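Local coordinates for NADB-Rossmann Superfamily protein (Streptococcus agalactiae, PDB 3LEC), which is a zinc-binding protein of the Rossmann superfamily whose function is not established, but which may be a tRNA (adenine(22)-N1)-methyltransferase, at residues A[122-127]-A[154-159]; A[144-149]-A[175-180]. All coordinates share one frame; numbering follows the deposited sequence.

Contact 1 (A[122-127]-A[154-159]); sequences VLQPNN and KRYEIL. With SO4 (sulfate ion), chain D; SO4 (sulfate ion), chain C.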
ATOM      1  N   VAL A 122       0.379   4.055  -5.382  1.00 18.81           N
ATOM      2  CA  VAL A 122      -0.732   3.563  -4.567  1.00 18.66           C
ATOM      3  C   VAL A 122      -0.175   2.397  -3.758  1.00 17.95           C
ATOM      4  O   VAL A 122       0.338   1.431  -4.320  1.00 18.12           O
ATOM      5  CB  VAL A 122      -1.923   3.140  -5.442  1.00 18.77           C
ATOM      6  CG1 VAL A 122      -3.181   2.927  -4.576  1.00 18.96           C
ATOM      7  CG2 VAL A 122      -2.204   4.244  -6.490  1.00 18.28           C
ATOM      8  N   LEU A 123      -0.232   2.523  -2.438  1.00 17.90           N
ATOM      9  CA  LEU A 123       0.473   1.632  -1.526  1.00 17.49           C
ATOM     10  C   LEU A 123      -0.541   1.068  -0.548  1.00 18.13           C
ATOM     11  O   LEU A 123      -1.354   1.806   0.034  1.00 18.62           O
ATOM     12  CB  LEU A 123       1.576   2.402  -0.778  1.00 18.70           C
ATOM     13  CG  LEU A 123       2.570   3.193  -1.643  1.00 16.46           C
ATOM     14  CD1 LEU A 123       3.481   4.080  -0.783  1.00 14.79           C
ATOM     15  CD2 LEU A 123       3.358   2.260  -2.551  1.00 16.20           C
ATOM     16  N   GLN A 124      -0.555  -0.250  -0.439  1.00 18.33           N
ATOM     17  CA  GLN A 124      -1.479  -0.916   0.481  1.00 18.41           C
ATOM     18  C   GLN A 124      -0.627  -1.729   1.464  1.00 18.95           C
ATOM     19  O   GLN A 124      -0.287  -2.889   1.215  1.00 18.36           O
ATOM     20  CB  GLN A 124      -2.505  -1.753  -0.302  1.00 19.03           C
ATOM     21  CG  GLN A 124      -3.616  -2.430   0.534  1.00 19.52           C
ATOM     22  CD  GLN A 124      -3.162  -3.760   1.134  1.00 22.90           C
ATOM     23  OE1 GLN A 124      -2.888  -4.722   0.408  1.00 21.79           O
ATOM     24  NE2 GLN A 124      -3.076  -3.818   2.463  1.00 26.41           N
ATOM     25  N   PRO A 125      -0.237  -1.094   2.581  1.00 19.07           N
ATOM     26  CA  PRO A 125       0.495  -1.810   3.620  1.00 19.55           C
ATOM     27  C   PRO A 125      -0.447  -2.690   4.436  1.00 20.12           C
ATOM     28  O   PRO A 125      -1.616  -2.302   4.675  1.00 21.02           O
ATOM     29  CB  PRO A 125       1.059  -0.685   4.497  1.00 18.89           C
ATOM     30  CG  PRO A 125       0.086   0.481   4.297  1.00 19.96           C
ATOM     31  CD  PRO A 125      -0.508   0.314   2.925  1.00 18.90           C
ATOM     32  N   ASN A 126       0.046  -3.837   4.887  1.00 20.45           N
ATOM     33  CA  ASN A 126      -0.761  -4.701   5.750  1.00 21.55           C
ATOM     34  C   ASN A 126      -0.693  -4.328   7.224  1.00 21.85           C
ATOM     35  O   ASN A 126      -1.550  -4.754   8.009  1.00 22.66           O
ATOM     36  CB  ASN A 126      -0.349  -6.167   5.609  1.00 21.31           C
ATOM     37  CG  ASN A 126      -0.815  -6.776   4.312  1.00 24.26           C
ATOM     38  OD1 ASN A 126      -1.755  -6.275   3.661  1.00 24.75           O
ATOM     39  ND2 ASN A 126      -0.164  -7.860   3.917  1.00 23.42           N
ATOM     40  N   ASN A 127       0.346  -3.582   7.591  1.00 21.53           N
ATOM     41  CA  ASN A 127       0.636  -3.222   8.976  1.00 21.62           C
ATOM     42  C   ASN A 127       1.743  -2.187   8.992  1.00 22.03           C
ATOM     43  O   ASN A 127       2.227  -1.794   7.926  1.00 21.46           O
ATOM     44  CB  ASN A 127       1.091  -4.475   9.750  1.00 22.01           C
ATOM     45  CG  ASN A 127       2.243  -5.173   9.068  1.00 22.29           C
ATOM     46  OD1 ASN A 127       3.267  -4.565   8.776  1.00 23.21           O
ATOM     47  ND2 ASN A 127       2.075  -6.454   8.800  1.00 27.05           N
ATOM     48  N   LYS A 154     -10.487  -8.543   7.978  1.00 29.86           N
ATOM     49  CA  LYS A 154      -9.426  -7.599   8.282  1.00 29.87           C
ATOM     50  C   LYS A 154      -9.782  -6.187   7.762  1.00 28.91           C
ATOM     51  O   LYS A 154     -10.621  -6.038   6.879  1.00 28.67           O
ATOM     52  CB  LYS A 154      -8.114  -8.094   7.670  1.00 29.90           C
ATOM     53  CG  LYS A 154      -6.892  -7.859   8.538  1.00 32.00           C
ATOM     54  CD  LYS A 154      -5.742  -7.372   7.705  1.00 32.95           C
ATOM     55  CE  LYS A 154      -4.541  -6.904   8.554  1.00 35.45           C
ATOM     56  NZ  LYS A 154      -3.308  -6.855   7.700  1.00 32.66           N
ATOM     57  N   ARG A 155      -9.166  -5.150   8.331  1.00 27.65           N
ATOM     58  CA  ARG A 155      -9.255  -3.824   7.734  1.00 26.21           C
ATOM     59  C   ARG A 155      -7.979  -3.632   6.958  1.00 24.54           C
ATOM     60  O   ARG A 155      -6.948  -4.098   7.394  1.00 25.37           O
ATOM     61  CB  ARG A 155      -9.375  -2.716   8.783  1.00 25.90           C
ATOM     62  CG  ARG A 155     -10.756  -2.615   9.451  1.00 29.31           C
ATOM     63  CD  ARG A 155     -10.629  -2.987  10.914  1.00 33.83           C
ATOM     64  NE  ARG A 155     -11.911  -3.099  11.590  1.00 36.87           N
ATOM     65  CZ  ARG A 155     -12.086  -3.761  12.728  1.00 37.80           C
ATOM     66  NH1 ARG A 155     -11.057  -4.374  13.316  1.00 36.77           N
ATOM     67  NH2 ARG A 155     -13.288  -3.810  13.278  1.00 39.41           N
ATOM     68  N   TYR A 156      -8.038  -2.919   5.832  1.00 22.94           N
ATOM     69  CA  TYR A 156      -6.828  -2.601   5.073  1.00 21.60           C
ATOM     70  C   TYR A 156      -6.806  -1.112   4.747  1.00 20.15           C
ATOM     71  O   TYR A 156      -7.828  -0.569   4.312  1.00 20.73           O
ATOM     72  CB  TYR A 156      -6.791  -3.382   3.750  1.00 21.30           C
ATOM     73  CG  TYR A 156      -6.718  -4.880   3.913  1.00 21.05           C
ATOM     74  CD1 TYR A 156      -5.478  -5.524   4.070  1.00 21.10           C
ATOM     75  CD2 TYR A 156      -7.869  -5.659   3.863  1.00 22.03           C
ATOM     76  CE1 TYR A 156      -5.399  -6.915   4.226  1.00 22.56           C
ATOM     77  CE2 TYR A 156      -7.800  -7.079   4.018  1.00 22.61           C
ATOM     78  CZ  TYR A 156      -6.558  -7.680   4.183  1.00 22.63           C
ATOM     79  OH  TYR A 156      -6.470  -9.049   4.329  1.00 22.12           O
ATOM     80  N   GLU A 157      -5.650  -0.490   4.956  1.00 18.85           N
ATOM     81  CA  GLU A 157      -5.418   0.905   4.610  1.00 18.74           C
ATOM     82  C   GLU A 157      -4.780   1.015   3.246  1.00 18.89           C
ATOM     83  O   GLU A 157      -3.912   0.211   2.906  1.00 19.18           O
ATOM     84  CB  GLU A 157      -4.507   1.568   5.630  1.00 18.07           C
ATOM     85  CG  GLU A 157      -5.098   1.594   7.047  1.00 20.88           C
ATOM     86  CD  GLU A 157      -4.368   2.489   8.027  1.00 21.65           C
ATOM     87  OE1 GLU A 157      -3.469   3.266   7.642  1.00 26.43           O
ATOM     88  OE2 GLU A 157      -4.704   2.405   9.225  1.00 26.34           O
ATOM     89  N   ILE A 158      -5.209   2.018   2.474  1.00 18.86           N
ATOM     90  CA  ILE A 158      -4.580   2.352   1.195  1.00 18.46           C
ATOM     91  C   ILE A 158      -4.082   3.806   1.258  1.00 18.69           C
ATOM     92  O   ILE A 158      -4.841   4.695   1.641  1.00 18.91           O
ATOM     93  CB  ILE A 158      -5.565   2.177   0.018  1.00 18.49           C
ATOM     94  CG1 ILE A 158      -5.916   0.694  -0.181  1.00 19.91           C
ATOM     95  CG2 ILE A 158      -5.049   2.867  -1.291  1.00 19.70           C
ATOM     96  CD1 ILE A 158      -7.188   0.482  -1.038  1.00 19.71           C
ATOM     97  N   LEU A 159      -2.825   4.027   0.879  1.00 18.07           N
ATOM     98  CA  LEU A 159      -2.245   5.369   0.788  1.00 18.48           C
ATOM     99  C   LEU A 159      -1.972   5.756  -0.652  1.00 18.96           C
ATOM    100  O   LEU A 159      -1.312   5.021  -1.362  1.00 19.00           O
ATOM    101  CB  LEU A 159      -0.922   5.429   1.556  1.00 19.51           C
ATOM    102  CG  LEU A 159      -0.857   5.092   3.045  1.00 20.51           C
ATOM    103  CD1 LEU A 159       0.518   5.385   3.587  1.00 23.14           C
ATOM    104  CD2 LEU A 159      -1.899   5.849   3.803  1.00 22.48           C
TER
HETATM  105  S   SO4 D 230      -7.428  -5.255  11.543  1.00 43.52           S
HETATM  106  O1  SO4 D 230      -7.677  -3.811  11.541  1.00 43.49           O
HETATM  107  O2  SO4 D 230      -7.559  -5.765  12.906  1.00 42.15           O
HETATM  108  O3  SO4 D 230      -8.417  -5.929  10.716  1.00 43.64           O
HETATM  109  O4  SO4 D 230      -6.083  -5.523  11.033  1.00 43.93           O
HETATM  110  S   SO4 C 229       4.436  -8.783   6.284  1.00 55.00           S
HETATM  111  O1  SO4 C 229       4.634  -7.972   7.477  1.00 54.16           O
HETATM  112  O2  SO4 C 229       4.758 -10.174   6.599  1.00 54.45           O
HETATM  113  O3  SO4 C 229       3.027  -8.701   5.879  1.00 53.50           O
HETATM  114  O4  SO4 C 229       5.324  -8.275   5.225  1.00 54.08           O
HETATM  115  O   HOH W   1      -3.519  -1.873   6.738  1.00 25.45           O

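Contact 2 (A[144-149]-A[175-180]); sequences VAEDIL and FGPFLL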
ATOM      1  N   VAL A 144      -1.902  12.113  -0.686  1.00 21.15           N
ATOM      2  CA  VAL A 144      -2.974  12.981  -1.229  1.00 21.71           C
ATOM      3  C   VAL A 144      -4.373  12.414  -1.086  1.00 21.74           C
ATOM      4  O   VAL A 144      -5.355  13.126  -1.285  1.00 22.85           O
ATOM      5  CB  VAL A 144      -2.724  13.351  -2.712  1.00 21.48           C
ATOM      6  CG1 VAL A 144      -1.490  14.169  -2.832  1.00 22.14           C
ATOM      7  CG2 VAL A 144      -2.650  12.077  -3.604  1.00 20.74           C
ATOM      8  N   ALA A 145      -4.450  11.122  -0.755  1.00 21.55           N
ATOM      9  CA  ALA A 145      -5.681  10.464  -0.363  1.00 20.85           C
ATOM     10  C   ALA A 145      -5.367   9.191   0.434  1.00 20.43           C
ATOM     11  O   ALA A 145      -4.287   8.571   0.256  1.00 20.29           O
ATOM     12  CB  ALA A 145      -6.555  10.130  -1.594  1.00 21.00           C
ATOM     13  N   GLU A 146      -6.292   8.820   1.323  1.00 19.24           N
ATOM     14  CA  GLU A 146      -6.233   7.531   2.031  1.00 18.75           C
ATOM     15  C   GLU A 146      -7.603   6.863   2.089  1.00 19.45           C
ATOM     16  O   GLU A 146      -8.635   7.536   2.091  1.00 19.10           O
ATOM     17  CB  GLU A 146      -5.671   7.677   3.454  1.00 19.52           C
ATOM     18  CG  GLU A 146      -4.300   8.301   3.550  1.00 19.41           C
ATOM     19  CD  GLU A 146      -3.855   8.484   4.980  1.00 22.55           C
ATOM     20  OE1 GLU A 146      -4.602   9.140   5.748  1.00 23.76           O
ATOM     21  OE2 GLU A 146      -2.748   7.999   5.327  1.00 22.56           O
ATOM     22  N   ASP A 147      -7.623   5.531   2.157  1.00 17.98           N
ATOM     23  CA  ASP A 147      -8.859   4.821   2.354  1.00 19.26           C
ATOM     24  C   ASP A 147      -8.611   3.717   3.375  1.00 18.81           C
ATOM     25  O   ASP A 147      -7.504   3.249   3.488  1.00 20.03           O
ATOM     26  CB  ASP A 147      -9.351   4.198   1.048  1.00 19.20           C
ATOM     27  CG  ASP A 147     -10.755   3.625   1.165  1.00 24.84           C
ATOM     28  OD1 ASP A 147     -11.635   4.263   1.782  1.00 25.58           O
ATOM     29  OD2 ASP A 147     -10.988   2.531   0.625  1.00 29.88           O
ATOM     30  N   ILE A 148      -9.630   3.366   4.140  1.00 19.39           N
ATOM     31  CA  ILE A 148      -9.574   2.172   4.990  1.00 19.49           C
ATOM     32  C   ILE A 148     -10.827   1.371   4.666  1.00 20.61           C
ATOM     33  O   ILE A 148     -11.933   1.930   4.561  1.00 20.74           O
ATOM     34  CB  ILE A 148      -9.432   2.506   6.495  1.00 19.67           C
ATOM     35  CG1 ILE A 148      -9.195   1.221   7.301  1.00 18.39           C
ATOM     36  CG2 ILE A 148     -10.660   3.308   7.032  1.00 18.61           C
ATOM     37  CD1 ILE A 148      -8.793   1.454   8.740  1.00 22.66           C
ATOM     38  N   LEU A 149     -10.644   0.072   4.462  1.00 20.94           N
ATOM     39  CA  LEU A 149     -11.691  -0.809   3.978  1.00 23.06           C
ATOM     40  C   LEU A 149     -11.709  -2.075   4.810  1.00 23.95           C
ATOM     41  O   LEU A 149     -10.720  -2.378   5.463  1.00 24.29           O
ATOM     42  CB  LEU A 149     -11.423  -1.143   2.506  1.00 22.18           C
ATOM     43  CG  LEU A 149     -10.186  -1.987   2.194  1.00 22.84           C
ATOM     44  CD1 LEU A 149     -10.649  -3.372   1.744  1.00 21.94           C
ATOM     45  CD2 LEU A 149      -9.318  -1.328   1.101  1.00 22.77           C
ATOM     46  N   PHE A 175      -2.255   7.588  12.580  1.00 19.02           N
ATOM     47  CA  PHE A 175      -3.661   7.397  12.204  1.00 20.07           C
ATOM     48  C   PHE A 175      -3.991   7.693  10.750  1.00 20.60           C
ATOM     49  O   PHE A 175      -4.965   7.139  10.210  1.00 20.02           O
ATOM     50  CB  PHE A 175      -4.565   8.204  13.147  1.00 19.91           C
ATOM     51  CG  PHE A 175      -4.449   7.773  14.572  1.00 19.69           C
ATOM     52  CD1 PHE A 175      -5.188   6.707  15.036  1.00 20.40           C
ATOM     53  CD2 PHE A 175      -3.564   8.393  15.430  1.00 22.60           C
ATOM     54  CE1 PHE A 175      -5.060   6.267  16.337  1.00 21.44           C
ATOM     55  CE2 PHE A 175      -3.432   7.967  16.757  1.00 23.68           C
ATOM     56  CZ  PHE A 175      -4.183   6.900  17.208  1.00 20.98           C
ATOM     57  N   GLY A 176      -3.179   8.561  10.135  1.00 20.76           N
ATOM     58  CA  GLY A 176      -3.368   8.944   8.733  1.00 20.92           C
ATOM     59  C   GLY A 176      -4.048  10.301   8.645  1.00 21.59           C
ATOM     60  O   GLY A 176      -5.101  10.497   9.244  1.00 20.54           O
ATOM     61  N   PRO A 177      -3.429  11.254   7.919  1.00 21.49           N
ATOM     62  CA  PRO A 177      -3.978  12.597   7.838  1.00 22.11           C
ATOM     63  C   PRO A 177      -5.399  12.583   7.260  1.00 21.61           C
ATOM     64  O   PRO A 177      -6.280  13.281   7.781  1.00 22.25           O
ATOM     65  CB  PRO A 177      -2.987  13.332   6.915  1.00 22.03           C
ATOM     66  CG  PRO A 177      -2.306  12.180   6.114  1.00 21.84           C
ATOM     67  CD  PRO A 177      -2.183  11.103   7.135  1.00 21.34           C
ATOM     68  N   PHE A 178      -5.623  11.784   6.207  1.00 20.38           N
ATOM     69  CA  PHE A 178      -6.935  11.696   5.560  1.00 20.59           C
ATOM     70  C   PHE A 178      -7.890  10.759   6.275  1.00 20.45           C
ATOM     71  O   PHE A 178      -9.080  11.026   6.312  1.00 21.90           O
ATOM     72  CB  PHE A 178      -6.805  11.328   4.082  1.00 19.60           C
ATOM     73  CG  PHE A 178      -6.194  12.423   3.263  1.00 19.84           C
ATOM     74  CD1 PHE A 178      -7.002  13.381   2.660  1.00 21.44           C
ATOM     75  CD2 PHE A 178      -4.810  12.506   3.112  1.00 20.82           C
ATOM     76  CE1 PHE A 178      -6.441  14.421   1.911  1.00 23.36           C
ATOM     77  CE2 PHE A 178      -4.232  13.535   2.352  1.00 24.43           C
ATOM     78  CZ  PHE A 178      -5.053  14.494   1.745  1.00 22.97           C
ATOM     79  N   LEU A 179      -7.369   9.673   6.854  1.00 20.48           N
ATOM     80  CA  LEU A 179      -8.224   8.754   7.634  1.00 20.13           C
ATOM     81  C   LEU A 179      -8.764   9.440   8.893  1.00 20.78           C
ATOM     82  O   LEU A 179      -9.911   9.239   9.274  1.00 20.96           O
ATOM     83  CB  LEU A 179      -7.470   7.483   8.034  1.00 19.90           C
ATOM     84  CG  LEU A 179      -6.895   6.648   6.864  1.00 19.90           C
ATOM     85  CD1 LEU A 179      -6.200   5.405   7.418  1.00 18.40           C
ATOM     86  CD2 LEU A 179      -8.008   6.249   5.868  1.00 22.52           C
ATOM     87  N   LEU A 180      -7.929  10.264   9.512  1.00 21.79           N
ATOM     88  CA  LEU A 180      -8.358  11.053  10.683  1.00 22.77           C
ATOM     89  C   LEU A 180      -9.496  12.006  10.347  1.00 24.03           C
ATOM     90  O   LEU A 180     -10.475  12.127  11.094  1.00 23.08           O
ATOM     91  CB  LEU A 180      -7.177  11.839  11.226  1.00 23.15           C
ATOM     92  CG  LEU A 180      -6.232  11.177  12.209  1.00 24.46           C
ATOM     93  CD1 LEU A 180      -4.967  12.033  12.407  1.00 28.63           C
ATOM     94  CD2 LEU A 180      -6.970  10.932  13.548  1.00 24.52           C
TER

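Contact 1 (A[122-127]-A[154-159])
Leu123 and Leu159 pair across a buried antiparallel strand contact, where the parallel part of the sheet, ending at strand 120-125, meets the reversed strand 155-163. Two backbone bonds close the pair, Leu123 N to Leu159 O at 2.9 Å and Leu159 N to Leu123 O at 2.8 Å, and both side chains leave the same face of the sheet, where Leu159 packs on Leu132 and Arg133 of helix 129-138. Alongside, Val122 CG1 meets Ile158 CG2 on the side covered by helix 10-16.

The ladder then changes character. Pro125 brings its ring carbon CD within 3.4 Å of Glu157 O, where it has no N-H to offer, and that carbonyl oxygen is buried without a partner. A water spans the same pair, donating to Pro125 O and accepting from Glu157 N.

Further on, side chains take over. Gln124, its CG anti to the backbone N (chi1 -175°), bends at chi2 and gives its NE2 to Asn126 OD1 at 3.0 Å, while its OE1 is held by Arg11 and Gly98. The two amides meet the CD1-CE1 side of the Tyr156 ring differently: Gln124 NE2 lies obliquely 3.4 Å from CD1, with amide and ring planes nearly perpendicular (84°), whereas Asn126 OD1 sits at the ring edge, 3.7 Å from CE1. Lys154 reaches across with NZ to a lone pair of Asn126 O, 2.8 Å away.

The chemistry thus illustrates how a strand pair can part gradually: proline ends direct backbone bonding, and beyond it a bridging water, the Lys154 ammonium and packing of the amides on Tyr156 hold the two chains together.

Contact 2 (A[144-149]-A[175-180])
A single carboxylate oxygen, Glu146 OE1, takes two backbone N-H groups from the first turn of a helix: Phe178 N at 2.9 Å and Leu179 N at 3.0 Å. Both come to the anti side of the oxygen but from opposite faces of the carboxylate plane, and the bond from Leu179 is the straighter (156° at the hydrogen, against 131°). The glutamate gets there by an extended arm: beyond CG the chain runs straight (chi2 177°), carrying the acid from strand 141-150 to the helix end. Its other oxygen, OE2, forms a salt bridge with Arg133, so the group is gripped from two directions; helix dipole and arginine would both be expected to favour the charged form.

Gly176 occupies the N-cap position and, with positive phi, also breaks the chain away from the preceding helix 170-175. Its CA lies 3.6 Å from Glu146 OE2, and the Pro177 ring crosses the acid at about a right angle, touching it through CD.

Two side chains flank this polar core. Phe178 lays one ring face over the strand backbone in a CH-pi contact: Ala145 CA stands 4.2 Å from the ring centroid, almost on its normal, while Val144 O approaches CZ to 3.3 Å over the same face. Val144 and Ala145 both face Val160 in a classic beta bulge. Leu179 sends CD2 against the Asp147 carbonyl carbon (3.6 Å) and Ile148 CB, and also packs on Phe187 of helix 185-204.

The whole exemplifies a helix N terminus met by an acidic side chain, here joining a short helix to the outermost strand of a Rossmann-type sheet, consistent with the assigned methyltransferase family.

Overall arrangement
Strand 120-125 comes first, and the chain then passes through helix 129-138 and strand 141-150 before strand 155-163 closes contact 1. Contact 2 starts inside that loop, at 144-149, and closes beyond it, at 175-180, after the chain has left the sheet through helix 170-175; the two loops therefore cross. Strand 155-163 lies between strands 120-125 and 141-150, so contact 1 attaches the final hairpin to the parallel strands and contact 2 fixes a helix on that hairpin's outer strand. The sheet order, 3-2-1-4-5-7-6, is that of class I methyltransferases. Arg133, the salt-bridge partner of Glu146, also bridges to Glu157, whose other oxygen meets Lys190 of helix 185-204.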